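Local structure of Lin2891 protein (Listeria innocua, 3DB0) at residues B[65-70]-B[75-80]; B[8-13]-B[40-45]; B[19-24]-B[30-35]. The protein probably binds FMN as a putative oxidoreductase of the pyridoxamine 5'-phosphate oxidase family, though its own substrate and reaction are not established. All coordinates share one frame; numbering follows the deposited sequence.

Contact 1 of 3, residues B[65-70]-B[75-80]; sequences CVLIGY and SAFLEI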
ATOM      1  N   CYS B  65     -19.143  -5.238  -7.340  1.00 21.97           N
ATOM      2  CA  CYS B  65     -18.774  -3.914  -7.719  1.00 22.35           C
ATOM      3  C   CYS B  65     -17.457  -3.568  -6.994  1.00 23.22           C
ATOM      4  O   CYS B  65     -17.391  -3.683  -5.766  1.00 22.53           O
ATOM      5  CB  CYS B  65     -19.875  -2.929  -7.302  1.00 23.04           C
ATOM      6  SG  CYS B  65     -19.446  -1.185  -7.771  1.00 29.36           S
ATOM      7  N   VAL B  66     -16.426  -3.130  -7.729  1.00 20.75           N
ATOM      8  CA  VAL B  66     -15.148  -2.683  -7.100  1.00 20.19           C
ATOM      9  C   VAL B  66     -14.899  -1.180  -7.301  1.00 20.91           C
ATOM     10  O   VAL B  66     -15.102  -0.650  -8.382  1.00 23.06           O
ATOM     11  CB  VAL B  66     -13.934  -3.457  -7.660  1.00 21.89           C
ATOM     12  CG1 VAL B  66     -12.608  -3.020  -6.966  1.00 21.39           C
ATOM     13  CG2 VAL B  66     -14.159  -4.947  -7.477  1.00 17.51           C
ATOM     14  N   LEU B  67     -14.527  -0.522  -6.220  1.00 21.00           N
ATOM     15  CA  LEU B  67     -14.103   0.855  -6.238  1.00 22.83           C
ATOM     16  C   LEU B  67     -12.629   0.806  -5.877  1.00 24.37           C
ATOM     17  O   LEU B  67     -12.225   0.190  -4.875  1.00 22.34           O
ATOM     18  CB  LEU B  67     -14.830   1.736  -5.224  1.00 23.54           C
ATOM     19  CG  LEU B  67     -16.335   1.980  -5.432  1.00 22.50           C
ATOM     20  CD1 LEU B  67     -16.837   2.936  -4.354  1.00 21.40           C
ATOM     21  CD2 LEU B  67     -16.483   2.599  -6.750  1.00 24.83           C
ATOM     22  N   ILE B  68     -11.845   1.447  -6.727  1.00 24.16           N
ATOM     23  CA  ILE B  68     -10.408   1.467  -6.572  1.00 23.41           C
ATOM     24  C   ILE B  68      -9.813   2.714  -7.134  1.00 22.23           C
ATOM     25  O   ILE B  68     -10.198   3.197  -8.188  1.00 22.20           O
ATOM     26  CB  ILE B  68      -9.715   0.154  -7.156  1.00 27.64           C
ATOM     27  CG1 ILE B  68      -8.167   0.159  -6.948  1.00 27.72           C
ATOM     28  CG2 ILE B  68     -10.004  -0.039  -8.647  1.00 23.71           C
ATOM     29  CD1 ILE B  68      -7.594  -1.232  -6.861  1.00 30.36           C
ATOM     30  N   GLY B  69      -8.895   3.300  -6.357  1.00 23.63           N
ATOM     31  CA  GLY B  69      -8.124   4.443  -6.820  1.00 19.56           C
ATOM     32  C   GLY B  69      -8.379   5.774  -6.137  1.00 20.94           C
ATOM     33  O   GLY B  69      -7.679   6.729  -6.392  1.00 24.34           O
ATOM     34  N   TYR B  70      -9.311   5.795  -5.194  1.00 23.18           N
ATOM     35  CA  TYR B  70      -9.671   7.010  -4.489  1.00 25.41           C
ATOM     36  C   TYR B  70      -8.654   7.319  -3.355  1.00 27.83           C
ATOM     37  O   TYR B  70      -8.682   6.723  -2.288  1.00 31.88           O
ATOM     38  CB  TYR B  70     -11.125   6.922  -4.011  1.00 21.24           C
ATOM     39  CG  TYR B  70     -11.620   8.154  -3.321  1.00 24.82           C
ATOM     40  CD1 TYR B  70     -12.392   9.081  -3.989  1.00 33.89           C
ATOM     41  CD2 TYR B  70     -11.230   8.435  -2.004  1.00 37.24           C
ATOM     42  CE1 TYR B  70     -12.799  10.247  -3.381  1.00 33.53           C
ATOM     43  CE2 TYR B  70     -11.632   9.604  -1.375  1.00 40.44           C
ATOM     44  CZ  TYR B  70     -12.425  10.502  -2.080  1.00 37.40           C
ATOM     45  OH  TYR B  70     -12.848  11.643  -1.465  1.00 39.63           O
ATOM     46  N   SER B  75      -8.892  12.710  -6.630  1.00 32.57           N
ATOM     47  CA  SER B  75      -8.434  11.520  -7.355  1.00 31.98           C
ATOM     48  C   SER B  75      -9.440  11.052  -8.401  1.00 29.05           C
ATOM     49  O   SER B  75     -10.621  11.007  -8.112  1.00 26.36           O
ATOM     50  CB  SER B  75      -8.317  10.333  -6.388  1.00 32.27           C
ATOM     51  OG  SER B  75      -7.338  10.479  -5.393  1.00 33.26           O
ATOM     52  N   ALA B  76      -8.964  10.741  -9.614  1.00 27.09           N
ATOM     53  CA  ALA B  76      -9.800  10.048 -10.601  1.00 24.35           C
ATOM     54  C   ALA B  76      -9.707   8.598 -10.104  1.00 26.03           C
ATOM     55  O   ALA B  76      -8.639   8.128  -9.676  1.00 25.85           O
ATOM     56  CB  ALA B  76      -9.240  10.139 -11.982  1.00 20.83           C
ATOM     57  N   PHE B  77     -10.823   7.894 -10.128  1.00 23.70           N
ATOM     58  CA  PHE B  77     -10.851   6.525  -9.647  1.00 21.58           C
ATOM     59  C   PHE B  77     -11.764   5.697 -10.507  1.00 22.33           C
ATOM     60  O   PHE B  77     -12.383   6.204 -11.436  1.00 22.48           O
ATOM     61  CB  PHE B  77     -11.220   6.439  -8.165  1.00 22.85           C
ATOM     62  CG  PHE B  77     -12.566   6.953  -7.847  1.00 24.24           C
ATOM     63  CD1 PHE B  77     -12.767   8.313  -7.663  1.00 22.01           C
ATOM     64  CD2 PHE B  77     -13.655   6.082  -7.757  1.00 25.18           C
ATOM     65  CE1 PHE B  77     -14.035   8.800  -7.399  1.00 31.42           C
ATOM     66  CE2 PHE B  77     -14.911   6.569  -7.503  1.00 27.57           C
ATOM     67  CZ  PHE B  77     -15.100   7.931  -7.309  1.00 27.59           C
ATOM     68  N   LEU B  78     -11.820   4.412 -10.196  1.00 24.31           N
ATOM     69  CA  LEU B  78     -12.578   3.481 -10.973  1.00 25.21           C
ATOM     70  C   LEU B  78     -13.730   2.863 -10.233  1.00 25.16           C
ATOM     71  O   LEU B  78     -13.631   2.510  -9.052  1.00 25.35           O
ATOM     72  CB  LEU B  78     -11.664   2.313 -11.441  1.00 23.45           C
ATOM     73  CG  LEU B  78     -10.447   2.645 -12.308  1.00 24.02           C
ATOM     74  CD1 LEU B  78      -9.536   1.347 -12.472  1.00 17.16           C
ATOM     75  CD2 LEU B  78     -10.932   3.254 -13.609  1.00 21.47           C
ATOM     76  N   GLU B  79     -14.825   2.746 -10.981  1.00 26.24           N
ATOM     77  CA  GLU B  79     -15.962   1.947 -10.563  1.00 25.21           C
ATOM     78  C   GLU B  79     -16.041   0.783 -11.562  1.00 23.10           C
ATOM     79  O   GLU B  79     -16.216   0.974 -12.763  1.00 24.75           O
ATOM     80  CB  GLU B  79     -17.254   2.763 -10.530  1.00 25.77           C
ATOM     81  CG  GLU B  79     -18.395   1.853 -10.335  1.00 26.30           C
ATOM     82  CD  GLU B  79     -19.772   2.508 -10.400  1.00 37.12           C
ATOM     83  OE1 GLU B  79     -19.910   3.742 -10.411  1.00 29.49           O
ATOM     84  OE2 GLU B  79     -20.738   1.737 -10.438  1.00 44.31           O
ATOM     85  N   ILE B  80     -15.858  -0.428 -11.062  1.00 24.16           N
ATOM     86  CA  ILE B  80     -15.834  -1.639 -11.866  1.00 22.67           C
ATOM     87  C   ILE B  80     -16.979  -2.611 -11.476  1.00 25.34           C
ATOM     88  O   ILE B  80     -17.053  -3.071 -10.346  1.00 25.31           O
ATOM     89  CB  ILE B  80     -14.508  -2.384 -11.627  1.00 26.46           C
ATOM     90  CG1 ILE B  80     -13.320  -1.508 -12.009  1.00 25.76           C
ATOM     91  CG2 ILE B  80     -14.476  -3.720 -12.385  1.00 23.69           C
ATOM     92  CD1 ILE B  80     -11.961  -2.057 -11.673  1.00 26.35           C
TER
HETATM   93  O   HOH W   1      -6.433   7.477  -8.740  1.00 27.81           O

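Contact 2 of 3, residues B[8-13]-B[40-45]; sequences DKILAI and DGLTLY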
ATOM      1  N   ASP B   8      -5.572   2.920 -21.081  1.00 33.33           N
ATOM      2  CA  ASP B   8      -4.297   3.362 -20.537  1.00 32.02           C
ATOM      3  C   ASP B   8      -4.525   4.063 -19.234  1.00 28.94           C
ATOM      4  O   ASP B   8      -3.813   3.818 -18.291  1.00 29.46           O
ATOM      5  CB  ASP B   8      -3.488   4.207 -21.525  1.00 35.52           C
ATOM      6  CG  ASP B   8      -2.772   3.343 -22.575  1.00 34.61           C
ATOM      7  OD1 ASP B   8      -2.768   2.105 -22.410  1.00 47.65           O
ATOM      8  OD2 ASP B   8      -2.214   3.903 -23.538  1.00 44.63           O
ATOM      9  N   LYS B   9      -5.590   4.847 -19.136  1.00 28.43           N
ATOM     10  CA  LYS B   9      -5.877   5.545 -17.870  1.00 28.59           C
ATOM     11  C   LYS B   9      -6.385   4.562 -16.806  1.00 26.95           C
ATOM     12  O   LYS B   9      -6.070   4.664 -15.634  1.00 27.30           O
ATOM     13  CB  LYS B   9      -6.854   6.733 -18.082  1.00 29.46           C
ATOM     14  N   ILE B  10      -7.163   3.585 -17.239  1.00 29.92           N
ATOM     15  CA  ILE B  10      -7.686   2.569 -16.322  1.00 24.61           C
ATOM     16  C   ILE B  10      -6.499   1.819 -15.761  1.00 25.27           C
ATOM     17  O   ILE B  10      -6.378   1.648 -14.552  1.00 26.29           O
ATOM     18  CB  ILE B  10      -8.694   1.638 -17.026  1.00 25.78           C
ATOM     19  CG1 ILE B  10      -9.949   2.394 -17.380  1.00 23.30           C
ATOM     20  CG2 ILE B  10      -9.118   0.421 -16.142  1.00 23.82           C
ATOM     21  CD1 ILE B  10     -10.825   1.720 -18.400  1.00 25.41           C
ATOM     22  N   LEU B  11      -5.574   1.408 -16.634  1.00 25.00           N
ATOM     23  CA  LEU B  11      -4.419   0.611 -16.197  1.00 24.56           C
ATOM     24  C   LEU B  11      -3.522   1.353 -15.253  1.00 23.92           C
ATOM     25  O   LEU B  11      -2.973   0.780 -14.295  1.00 26.43           O
ATOM     26  CB  LEU B  11      -3.618   0.103 -17.402  1.00 28.23           C
ATOM     27  CG  LEU B  11      -4.319  -1.004 -18.156  1.00 33.38           C
ATOM     28  CD1 LEU B  11      -3.697  -1.254 -19.528  1.00 34.45           C
ATOM     29  CD2 LEU B  11      -4.240  -2.247 -17.272  1.00 30.00           C
ATOM     30  N   ALA B  12      -3.380   2.651 -15.505  1.00 27.09           N
ATOM     31  CA  ALA B  12      -2.520   3.503 -14.681  1.00 27.06           C
ATOM     32  C   ALA B  12      -3.069   3.504 -13.251  1.00 29.21           C
ATOM     33  O   ALA B  12      -2.326   3.350 -12.273  1.00 31.11           O
ATOM     34  CB  ALA B  12      -2.439   4.955 -15.269  1.00 29.17           C
ATOM     35  N   ILE B  13      -4.392   3.590 -13.132  1.00 25.92           N
ATOM     36  CA  ILE B  13      -5.003   3.643 -11.814  1.00 25.02           C
ATOM     37  C   ILE B  13      -4.807   2.257 -11.113  1.00 27.97           C
ATOM     38  O   ILE B  13      -4.469   2.184  -9.918  1.00 30.55           O
ATOM     39  CB  ILE B  13      -6.478   4.017 -11.893  1.00 24.32           C
ATOM     40  CG1 ILE B  13      -6.695   5.461 -12.390  1.00 28.56           C
ATOM     41  CG2 ILE B  13      -7.104   3.857 -10.517  1.00 24.77           C
ATOM     42  CD1 ILE B  13      -8.155   5.827 -12.638  1.00 27.21           C
ATOM     43  N   ASP B  40      -4.124  -8.363 -13.875  1.00 25.95           N
ATOM     44  CA  ASP B  40      -3.497  -8.858 -15.051  1.00 25.74           C
ATOM     45  C   ASP B  40      -4.311  -8.211 -16.138  1.00 26.80           C
ATOM     46  O   ASP B  40      -5.419  -8.663 -16.505  1.00 26.30           O
ATOM     47  CB  ASP B  40      -3.621 -10.370 -15.167  1.00 28.09           C
ATOM     48  CG  ASP B  40      -3.075 -10.877 -16.516  1.00 35.59           C
ATOM     49  OD1 ASP B  40      -2.134 -10.253 -17.001  1.00 33.68           O
ATOM     50  OD2 ASP B  40      -3.592 -11.849 -17.088  1.00 41.29           O
ATOM     51  N   GLY B  41      -3.800  -7.125 -16.666  1.00 27.82           N
ATOM     52  CA  GLY B  41      -4.604  -6.406 -17.636  1.00 26.02           C
ATOM     53  C   GLY B  41      -5.761  -5.858 -16.832  1.00 24.93           C
ATOM     54  O   GLY B  41      -5.581  -5.422 -15.685  1.00 26.42           O
ATOM     55  N   LEU B  42      -6.952  -5.914 -17.409  1.00 26.12           N
ATOM     56  CA  LEU B  42      -8.145  -5.407 -16.724  1.00 27.21           C
ATOM     57  C   LEU B  42      -8.822  -6.482 -15.856  1.00 27.41           C
ATOM     58  O   LEU B  42      -9.854  -6.220 -15.203  1.00 27.79           O
ATOM     59  CB  LEU B  42      -9.139  -4.785 -17.699  1.00 27.92           C
ATOM     60  CG  LEU B  42      -8.651  -3.636 -18.592  1.00 32.57           C
ATOM     61  CD1 LEU B  42      -9.861  -3.084 -19.299  1.00 32.75           C
ATOM     62  CD2 LEU B  42      -7.917  -2.553 -17.830  1.00 27.90           C
ATOM     63  N   THR B  43      -8.224  -7.668 -15.807  1.00 25.69           N
ATOM     64  CA  THR B  43      -8.721  -8.726 -14.884  1.00 26.21           C
ATOM     65  C   THR B  43      -8.170  -8.530 -13.454  1.00 26.36           C
ATOM     66  O   THR B  43      -6.977  -8.340 -13.244  1.00 23.32           O
ATOM     67  CB  THR B  43      -8.446 -10.144 -15.408  1.00 27.45           C
ATOM     68  OG1 THR B  43      -9.208 -10.352 -16.605  1.00 30.71           O
ATOM     69  CG2 THR B  43      -8.870 -11.222 -14.398  1.00 23.38           C
ATOM     70  N   LEU B  44      -9.064  -8.560 -12.476  1.00 25.60           N
ATOM     71  CA  LEU B  44      -8.675  -8.405 -11.086  1.00 23.92           C
ATOM     72  C   LEU B  44      -8.703  -9.746 -10.341  1.00 24.50           C
ATOM     73  O   LEU B  44      -9.440 -10.692 -10.703  1.00 23.65           O
ATOM     74  CB  LEU B  44      -9.581  -7.425 -10.370  1.00 25.35           C
ATOM     75  CG  LEU B  44      -9.656  -5.959 -10.811  1.00 27.97           C
ATOM     76  CD1 LEU B  44     -10.489  -5.195  -9.807  1.00 30.50           C
ATOM     77  CD2 LEU B  44      -8.351  -5.272 -10.938  1.00 33.23           C
ATOM     78  N   TYR B  45      -7.829  -9.840  -9.352  1.00 22.63           N
ATOM     79  CA  TYR B  45      -7.695 -11.041  -8.520  1.00 22.01           C
ATOM     80  C   TYR B  45      -7.582 -10.557  -7.089  1.00 23.89           C
ATOM     81  O   TYR B  45      -6.945  -9.547  -6.786  1.00 24.22           O
ATOM     82  CB  TYR B  45      -6.458 -11.882  -8.884  1.00 24.73           C
ATOM     83  CG  TYR B  45      -6.461 -12.473 -10.282  1.00 25.85           C
ATOM     84  CD1 TYR B  45      -7.185 -13.627 -10.577  1.00 25.94           C
ATOM     85  CD2 TYR B  45      -5.688 -11.934 -11.272  1.00 24.88           C
ATOM     86  CE1 TYR B  45      -7.180 -14.184 -11.856  1.00 25.39           C
ATOM     87  CE2 TYR B  45      -5.664 -12.480 -12.548  1.00 27.64           C
ATOM     88  CZ  TYR B  45      -6.416 -13.599 -12.834  1.00 31.16           C
ATOM     89  OH  TYR B  45      -6.429 -14.106 -14.091  1.00 33.25           O
TER

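Contact 3 of 3, residues B[19-24]-B[30-35]; sequences VGVLTS and PHARYM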
ATOM      1  N   VAL B  19      -5.208  -1.553  -3.110  1.00 31.15           N
ATOM      2  CA  VAL B  19      -6.312  -1.679  -2.152  1.00 29.14           C
ATOM      3  C   VAL B  19      -7.566  -1.068  -2.772  1.00 28.20           C
ATOM      4  O   VAL B  19      -7.536   0.018  -3.350  1.00 28.91           O
ATOM      5  CB  VAL B  19      -6.014  -1.017  -0.784  1.00 30.69           C
ATOM      6  CG1 VAL B  19      -7.217  -1.107   0.148  1.00 24.44           C
ATOM      7  CG2 VAL B  19      -4.800  -1.616  -0.118  1.00 31.96           C
ATOM      8  N   GLY B  20      -8.671  -1.773  -2.652  1.00 24.76           N
ATOM      9  CA  GLY B  20      -9.928  -1.280  -3.150  1.00 24.21           C
ATOM     10  C   GLY B  20     -11.023  -1.778  -2.264  1.00 24.11           C
ATOM     11  O   GLY B  20     -10.774  -2.496  -1.278  1.00 21.18           O
ATOM     12  N   VAL B  21     -12.239  -1.402  -2.624  1.00 22.91           N
ATOM     13  CA  VAL B  21     -13.443  -1.825  -1.909  1.00 25.08           C
ATOM     14  C   VAL B  21     -14.190  -2.854  -2.775  1.00 25.01           C
ATOM     15  O   VAL B  21     -14.519  -2.581  -3.920  1.00 23.67           O
ATOM     16  CB  VAL B  21     -14.384  -0.578  -1.605  1.00 28.01           C
ATOM     17  CG1 VAL B  21     -15.663  -0.990  -0.907  1.00 22.46           C
ATOM     18  CG2 VAL B  21     -13.659   0.502  -0.771  1.00 22.38           C
ATOM     19  N   LEU B  22     -14.408  -4.055  -2.254  1.00 21.88           N
ATOM     20  CA  LEU B  22     -15.226  -5.017  -2.946  1.00 22.34           C
ATOM     21  C   LEU B  22     -16.622  -4.966  -2.352  1.00 23.69           C
ATOM     22  O   LEU B  22     -16.763  -5.051  -1.140  1.00 22.74           O
ATOM     23  CB  LEU B  22     -14.747  -6.456  -2.712  1.00 24.83           C
ATOM     24  CG  LEU B  22     -15.660  -7.450  -3.454  1.00 26.96           C
ATOM     25  CD1 LEU B  22     -15.389  -7.462  -4.993  1.00 20.26           C
ATOM     26  CD2 LEU B  22     -15.472  -8.781  -2.872  1.00 27.07           C
ATOM     27  N   THR B  23     -17.645  -4.828  -3.189  1.00 22.98           N
ATOM     28  CA  THR B  23     -19.014  -4.908  -2.705  1.00 21.66           C
ATOM     29  C   THR B  23     -19.620  -6.131  -3.339  1.00 20.32           C
ATOM     30  O   THR B  23     -19.603  -6.289  -4.551  1.00 20.75           O
ATOM     31  CB  THR B  23     -19.828  -3.640  -3.042  1.00 24.87           C
ATOM     32  OG1 THR B  23     -19.166  -2.494  -2.473  1.00 24.69           O
ATOM     33  CG2 THR B  23     -21.287  -3.761  -2.509  1.00 24.48           C
ATOM     34  N   SER B  24     -20.051  -7.046  -2.476  1.00 21.81           N
ATOM     35  CA  SER B  24     -20.707  -8.306  -2.839  1.00 22.75           C
ATOM     36  C   SER B  24     -22.103  -8.298  -2.189  1.00 23.27           C
ATOM     37  O   SER B  24     -22.466  -7.360  -1.438  1.00 21.19           O
ATOM     38  CB  SER B  24     -19.871  -9.507  -2.457  1.00 24.06           C
ATOM     39  OG  SER B  24     -19.394  -9.398  -1.114  1.00 31.42           O
ATOM     40  N   PRO B  30     -25.966  -5.746   0.978  1.00 20.87           N
ATOM     41  CA  PRO B  30     -24.652  -5.488   0.421  1.00 20.13           C
ATOM     42  C   PRO B  30     -23.584  -5.729   1.513  1.00 21.65           C
ATOM     43  O   PRO B  30     -23.849  -5.571   2.715  1.00 22.71           O
ATOM     44  CB  PRO B  30     -24.740  -4.000   0.029  1.00 16.93           C
ATOM     45  CG  PRO B  30     -25.688  -3.426   0.962  1.00 20.39           C
ATOM     46  CD  PRO B  30     -26.726  -4.495   1.188  1.00 21.93           C
ATOM     47  N   HIS B  31     -22.431  -6.181   1.112  1.00 19.86           N
ATOM     48  CA  HIS B  31     -21.308  -6.276   2.030  1.00 22.55           C
ATOM     49  C   HIS B  31     -20.158  -5.541   1.370  1.00 23.86           C
ATOM     50  O   HIS B  31     -19.784  -5.863   0.257  1.00 24.48           O
ATOM     51  CB  HIS B  31     -20.900  -7.723   2.291  1.00 24.99           C
ATOM     52  CG  HIS B  31     -21.902  -8.497   3.090  1.00 27.13           C
ATOM     53  ND1 HIS B  31     -21.922  -8.476   4.462  1.00 42.31           N
ATOM     54  CD2 HIS B  31     -22.928  -9.290   2.712  1.00 31.98           C
ATOM     55  CE1 HIS B  31     -22.914  -9.231   4.898  1.00 43.97           C
ATOM     56  NE2 HIS B  31     -23.544  -9.733   3.857  1.00 28.39           N
ATOM     57  N   ALA B  32     -19.616  -4.527   2.031  1.00 21.62           N
ATOM     58  CA  ALA B  32     -18.474  -3.831   1.458  1.00 21.19           C
ATOM     59  C   ALA B  32     -17.267  -4.127   2.327  1.00 21.06           C
ATOM     60  O   ALA B  32     -17.346  -4.067   3.547  1.00 22.76           O
ATOM     61  CB  ALA B  32     -18.715  -2.313   1.384  1.00 17.98           C
ATOM     62  N   ARG B  33     -16.148  -4.413   1.681  1.00 20.86           N
ATOM     63  CA  ARG B  33     -14.915  -4.680   2.383  1.00 21.12           C
ATOM     64  C   ARG B  33     -13.709  -4.154   1.634  1.00 22.95           C
ATOM     65  O   ARG B  33     -13.675  -4.162   0.424  1.00 23.49           O
ATOM     66  CB  ARG B  33     -14.707  -6.185   2.582  1.00 23.47           C
ATOM     67  CG  ARG B  33     -15.869  -6.916   3.213  1.00 21.69           C
ATOM     68  CD  ARG B  33     -15.611  -8.399   3.222  1.00 19.58           C
ATOM     69  NE  ARG B  33     -16.659  -9.183   3.902  1.00 23.67           N
ATOM     70  CZ  ARG B  33     -17.707  -9.740   3.302  1.00 28.15           C
ATOM     71  NH1 ARG B  33     -17.895  -9.555   2.024  1.00 29.28           N
ATOM     72  NH2 ARG B  33     -18.588 -10.443   3.997  1.00 25.35           N
ATOM     73  N   TYR B  34     -12.724  -3.711   2.398  1.00 22.45           N
ATOM     74  CA  TYR B  34     -11.461  -3.267   1.843  1.00 23.41           C
ATOM     75  C   TYR B  34     -10.591  -4.486   1.657  1.00 24.86           C
ATOM     76  O   TYR B  34     -10.574  -5.397   2.485  1.00 26.66           O
ATOM     77  CB  TYR B  34     -10.715  -2.298   2.733  1.00 24.67           C
ATOM     78  CG  TYR B  34     -11.203  -0.895   2.640  1.00 18.01           C
ATOM     79  CD1 TYR B  34     -10.866  -0.100   1.580  1.00 24.93           C
ATOM     80  CD2 TYR B  34     -12.060  -0.373   3.596  1.00 29.92           C
ATOM     81  CE1 TYR B  34     -11.321   1.185   1.492  1.00 23.33           C
ATOM     82  CE2 TYR B  34     -12.544   0.928   3.488  1.00 26.70           C
ATOM     83  CZ  TYR B  34     -12.169   1.683   2.464  1.00 21.77           C
ATOM     84  OH  TYR B  34     -12.647   2.968   2.324  1.00 21.78           O
HETATM   85  N   MSE B  35      -9.914  -4.552   0.532  1.00 21.95           N
HETATM   86  CA  MSE B  35      -8.982  -5.637   0.338  1.00 24.11           C
HETATM   87  C   MSE B  35      -7.977  -5.371  -0.792  1.00 23.90           C
HETATM   88  O   MSE B  35      -8.041  -4.366  -1.506  1.00 25.87           O
HETATM   89  CB  MSE B  35      -9.708  -6.963   0.105  1.00 23.16           C
HETATM   90  CG  MSE B  35     -10.542  -6.939  -1.196  1.00 18.26           C
HETATM   91 SE   MSE B  35     -11.747  -8.415  -1.419  0.75 21.15          SE
HETATM   92  CE  MSE B  35     -12.976  -7.867   0.039  1.00 25.84           C
TER
HETATM   93  O   HOH W   2     -17.245  -7.899  -0.112  1.00 18.80           O

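Contact 1 of 3, residues B[65-70]-B[75-80]
Val-66 faces Ile-80 and Ile-68 faces Leu-78 as antiparallel hydrogen-bonded pairs, with strands 65-68 and 77-80 running at 174° and their axes 4.7 Å apart. Each pair is joined in both directions, and the straight bond from Val-66 N to Ile-80 O is 2.7 Å long. Between them Leu-67 and Glu-79 form the non-hydrogen-bonded pair, where Leu-67 CA lies 3.3 Å from Leu-78 O in a CA-H...O contact. Past the last pair, Gly-69 takes a positive phi of 113° and turns the chain beside Phe-77, its C only 3.6 Å from Phe-77 CB. A water donates to Gly-69 O and to Ala-76 O, though the second link is short enough to be doubtful.

The two strands make a beta hairpin of the closed antiparallel barrel, with strand 19-26 bonded to the other edge of strand 63-68; this is the split-barrel fold known from FMN-binding relatives. One face carries Val-66, Ile-68, Leu-78 and Ile-80, and Leu-78 also packs on helix 6-16. Here Ile-68 CG2, set between the backbone N and the carbonyl carbon, lies alongside Leu-78 at 4.0 Å from its CB and also meets Ile-80 CD1. On the other face Leu-67 CD2 lies 3.9 Å from Glu-79 CB and reaches the ring edge of Phe-77. The extended Glu-79 chain passes Cys-65 SG at its CG before OE1 forms a salt bridge with Arg-124. Tyr-70 and Phe-77 make a T-shaped pair, centroids 5.5 Å apart and planes at 76°, in which Tyr-70 CD1 approaches Phe-77 CD1 and CE1. Tyr-34 of the second subunit stacks on Tyr-70 and meets Phe-77 edge-to-face, bringing this aromatic pair into the subunit interface.

Contact 2 of 3, residues B[8-13]-B[40-45]
Leu-42, in the tight turn of a beta hairpin, meets Ile-10 and Leu-11 of helix 6-16, so the contact joins the N-terminal helix to a hairpin of the split barrel. The turn from Asp-40 to Thr-43 is type II', and Gly-41 supplies the positive phi of 68° that its first inner position needs. Backbone bonds in both directions between Asp-40 and Thr-43 close it, Asp-40 N lying 2.9 Å from Thr-43 O. The connection links strands 29-40 and 43-49.

No hydrogen bond crosses from helix to turn; the meeting is apolar and rests on methyl groups. Leu-42 runs at about a right angle to both helical side chains, and a single branch, CD2, touches both of them. With CG of Leu-42 anti to its carbonyl carbon (chi1 -57°), the side chain reaches across to the helix. Neighbours add to the packing: Leu-42 also rests on Ile-123 and Glu-7, while Ile-10 touches Leu-78. On the Leu-11 side, CD2 lies 3.8 Å from Gly-41 O, and the same methyl is 3.7 Å from Leu-42 CD2. From the neighbouring helical position, Ile-10 CG2 lies 3.6 Å from Leu-42 CD2.

Contact 3 of 3, residues B[19-24]-B[30-35]
Tyr-34 leans across Val-21, its partner in a non-hydrogen-bonded pair of the hairpin formed by strands 19-26 and 29-40. Tyr-34 CB lies 4.0 Å from Gly-20 O. Farther out, CD1 meets both that oxygen and Val-21 CG2, and Tyr-34 CE1 comes tightly to 3.3 Å from Val-21 CG2. CZ and, at the tip, OH are also near Val-21 CG2, so this one methyl sits beside the CD1-CE1-CZ side of the ring. Val-19 CG1 adds a contact at CD1. Beyond the hairpin, the ring packs on Leu-67 of the second subunit.

On the other face, selenomethionine Met-35 bends at chi3 (69°), bringing CE to 3.6 Å from Leu-22 CB, with SE also near Leu-22 CB and CD2. Three hydrogen-bonded pairs, Gly-20 with Met-35, Leu-22 with Arg-33 and Ser-24 with His-31, fix the register. Beside them a water accepts from Arg-33 NH1 at 2.8 Å and donates to Ser-24 OG and Leu-22 O, lying in the guanidinium plane at its edge. Arg-33 NH2 forms a salt bridge with Glu-57 of helix 53-60, which also accepts a hydrogen bond from Ser-24 OG. The Val-21 and Tyr-34 face thus meets the second subunit, while the other combines the Leu-22 and Met-35 packing with a polar end at Ser-24 and Arg-33, where the arginine's charge is probably offset in part by Glu-57.

From the N terminus, helix 6-16 enters contact 2, whose loop closes only when the chain reaches the turn at 40-45. Contact 3 is nested inside that loop, joining strand 19-26 to strand 29-40 as a hairpin with a short connection. Contact 1 follows in series, a second hairpin of strands 63-68 and 77-86. The two hairpins are neighbours in the sheet: Leu-67 O and Cys-65 O probably accept hydrogen bonds from Val-21 N and Thr-23 N, and both hairpins reach the second subunit. The helix of contact 2 packs on contact 1 through Ile-13 and Leu-78, whereas contacts 2 and 3 do not touch, their nearest atoms being about 7 Å apart.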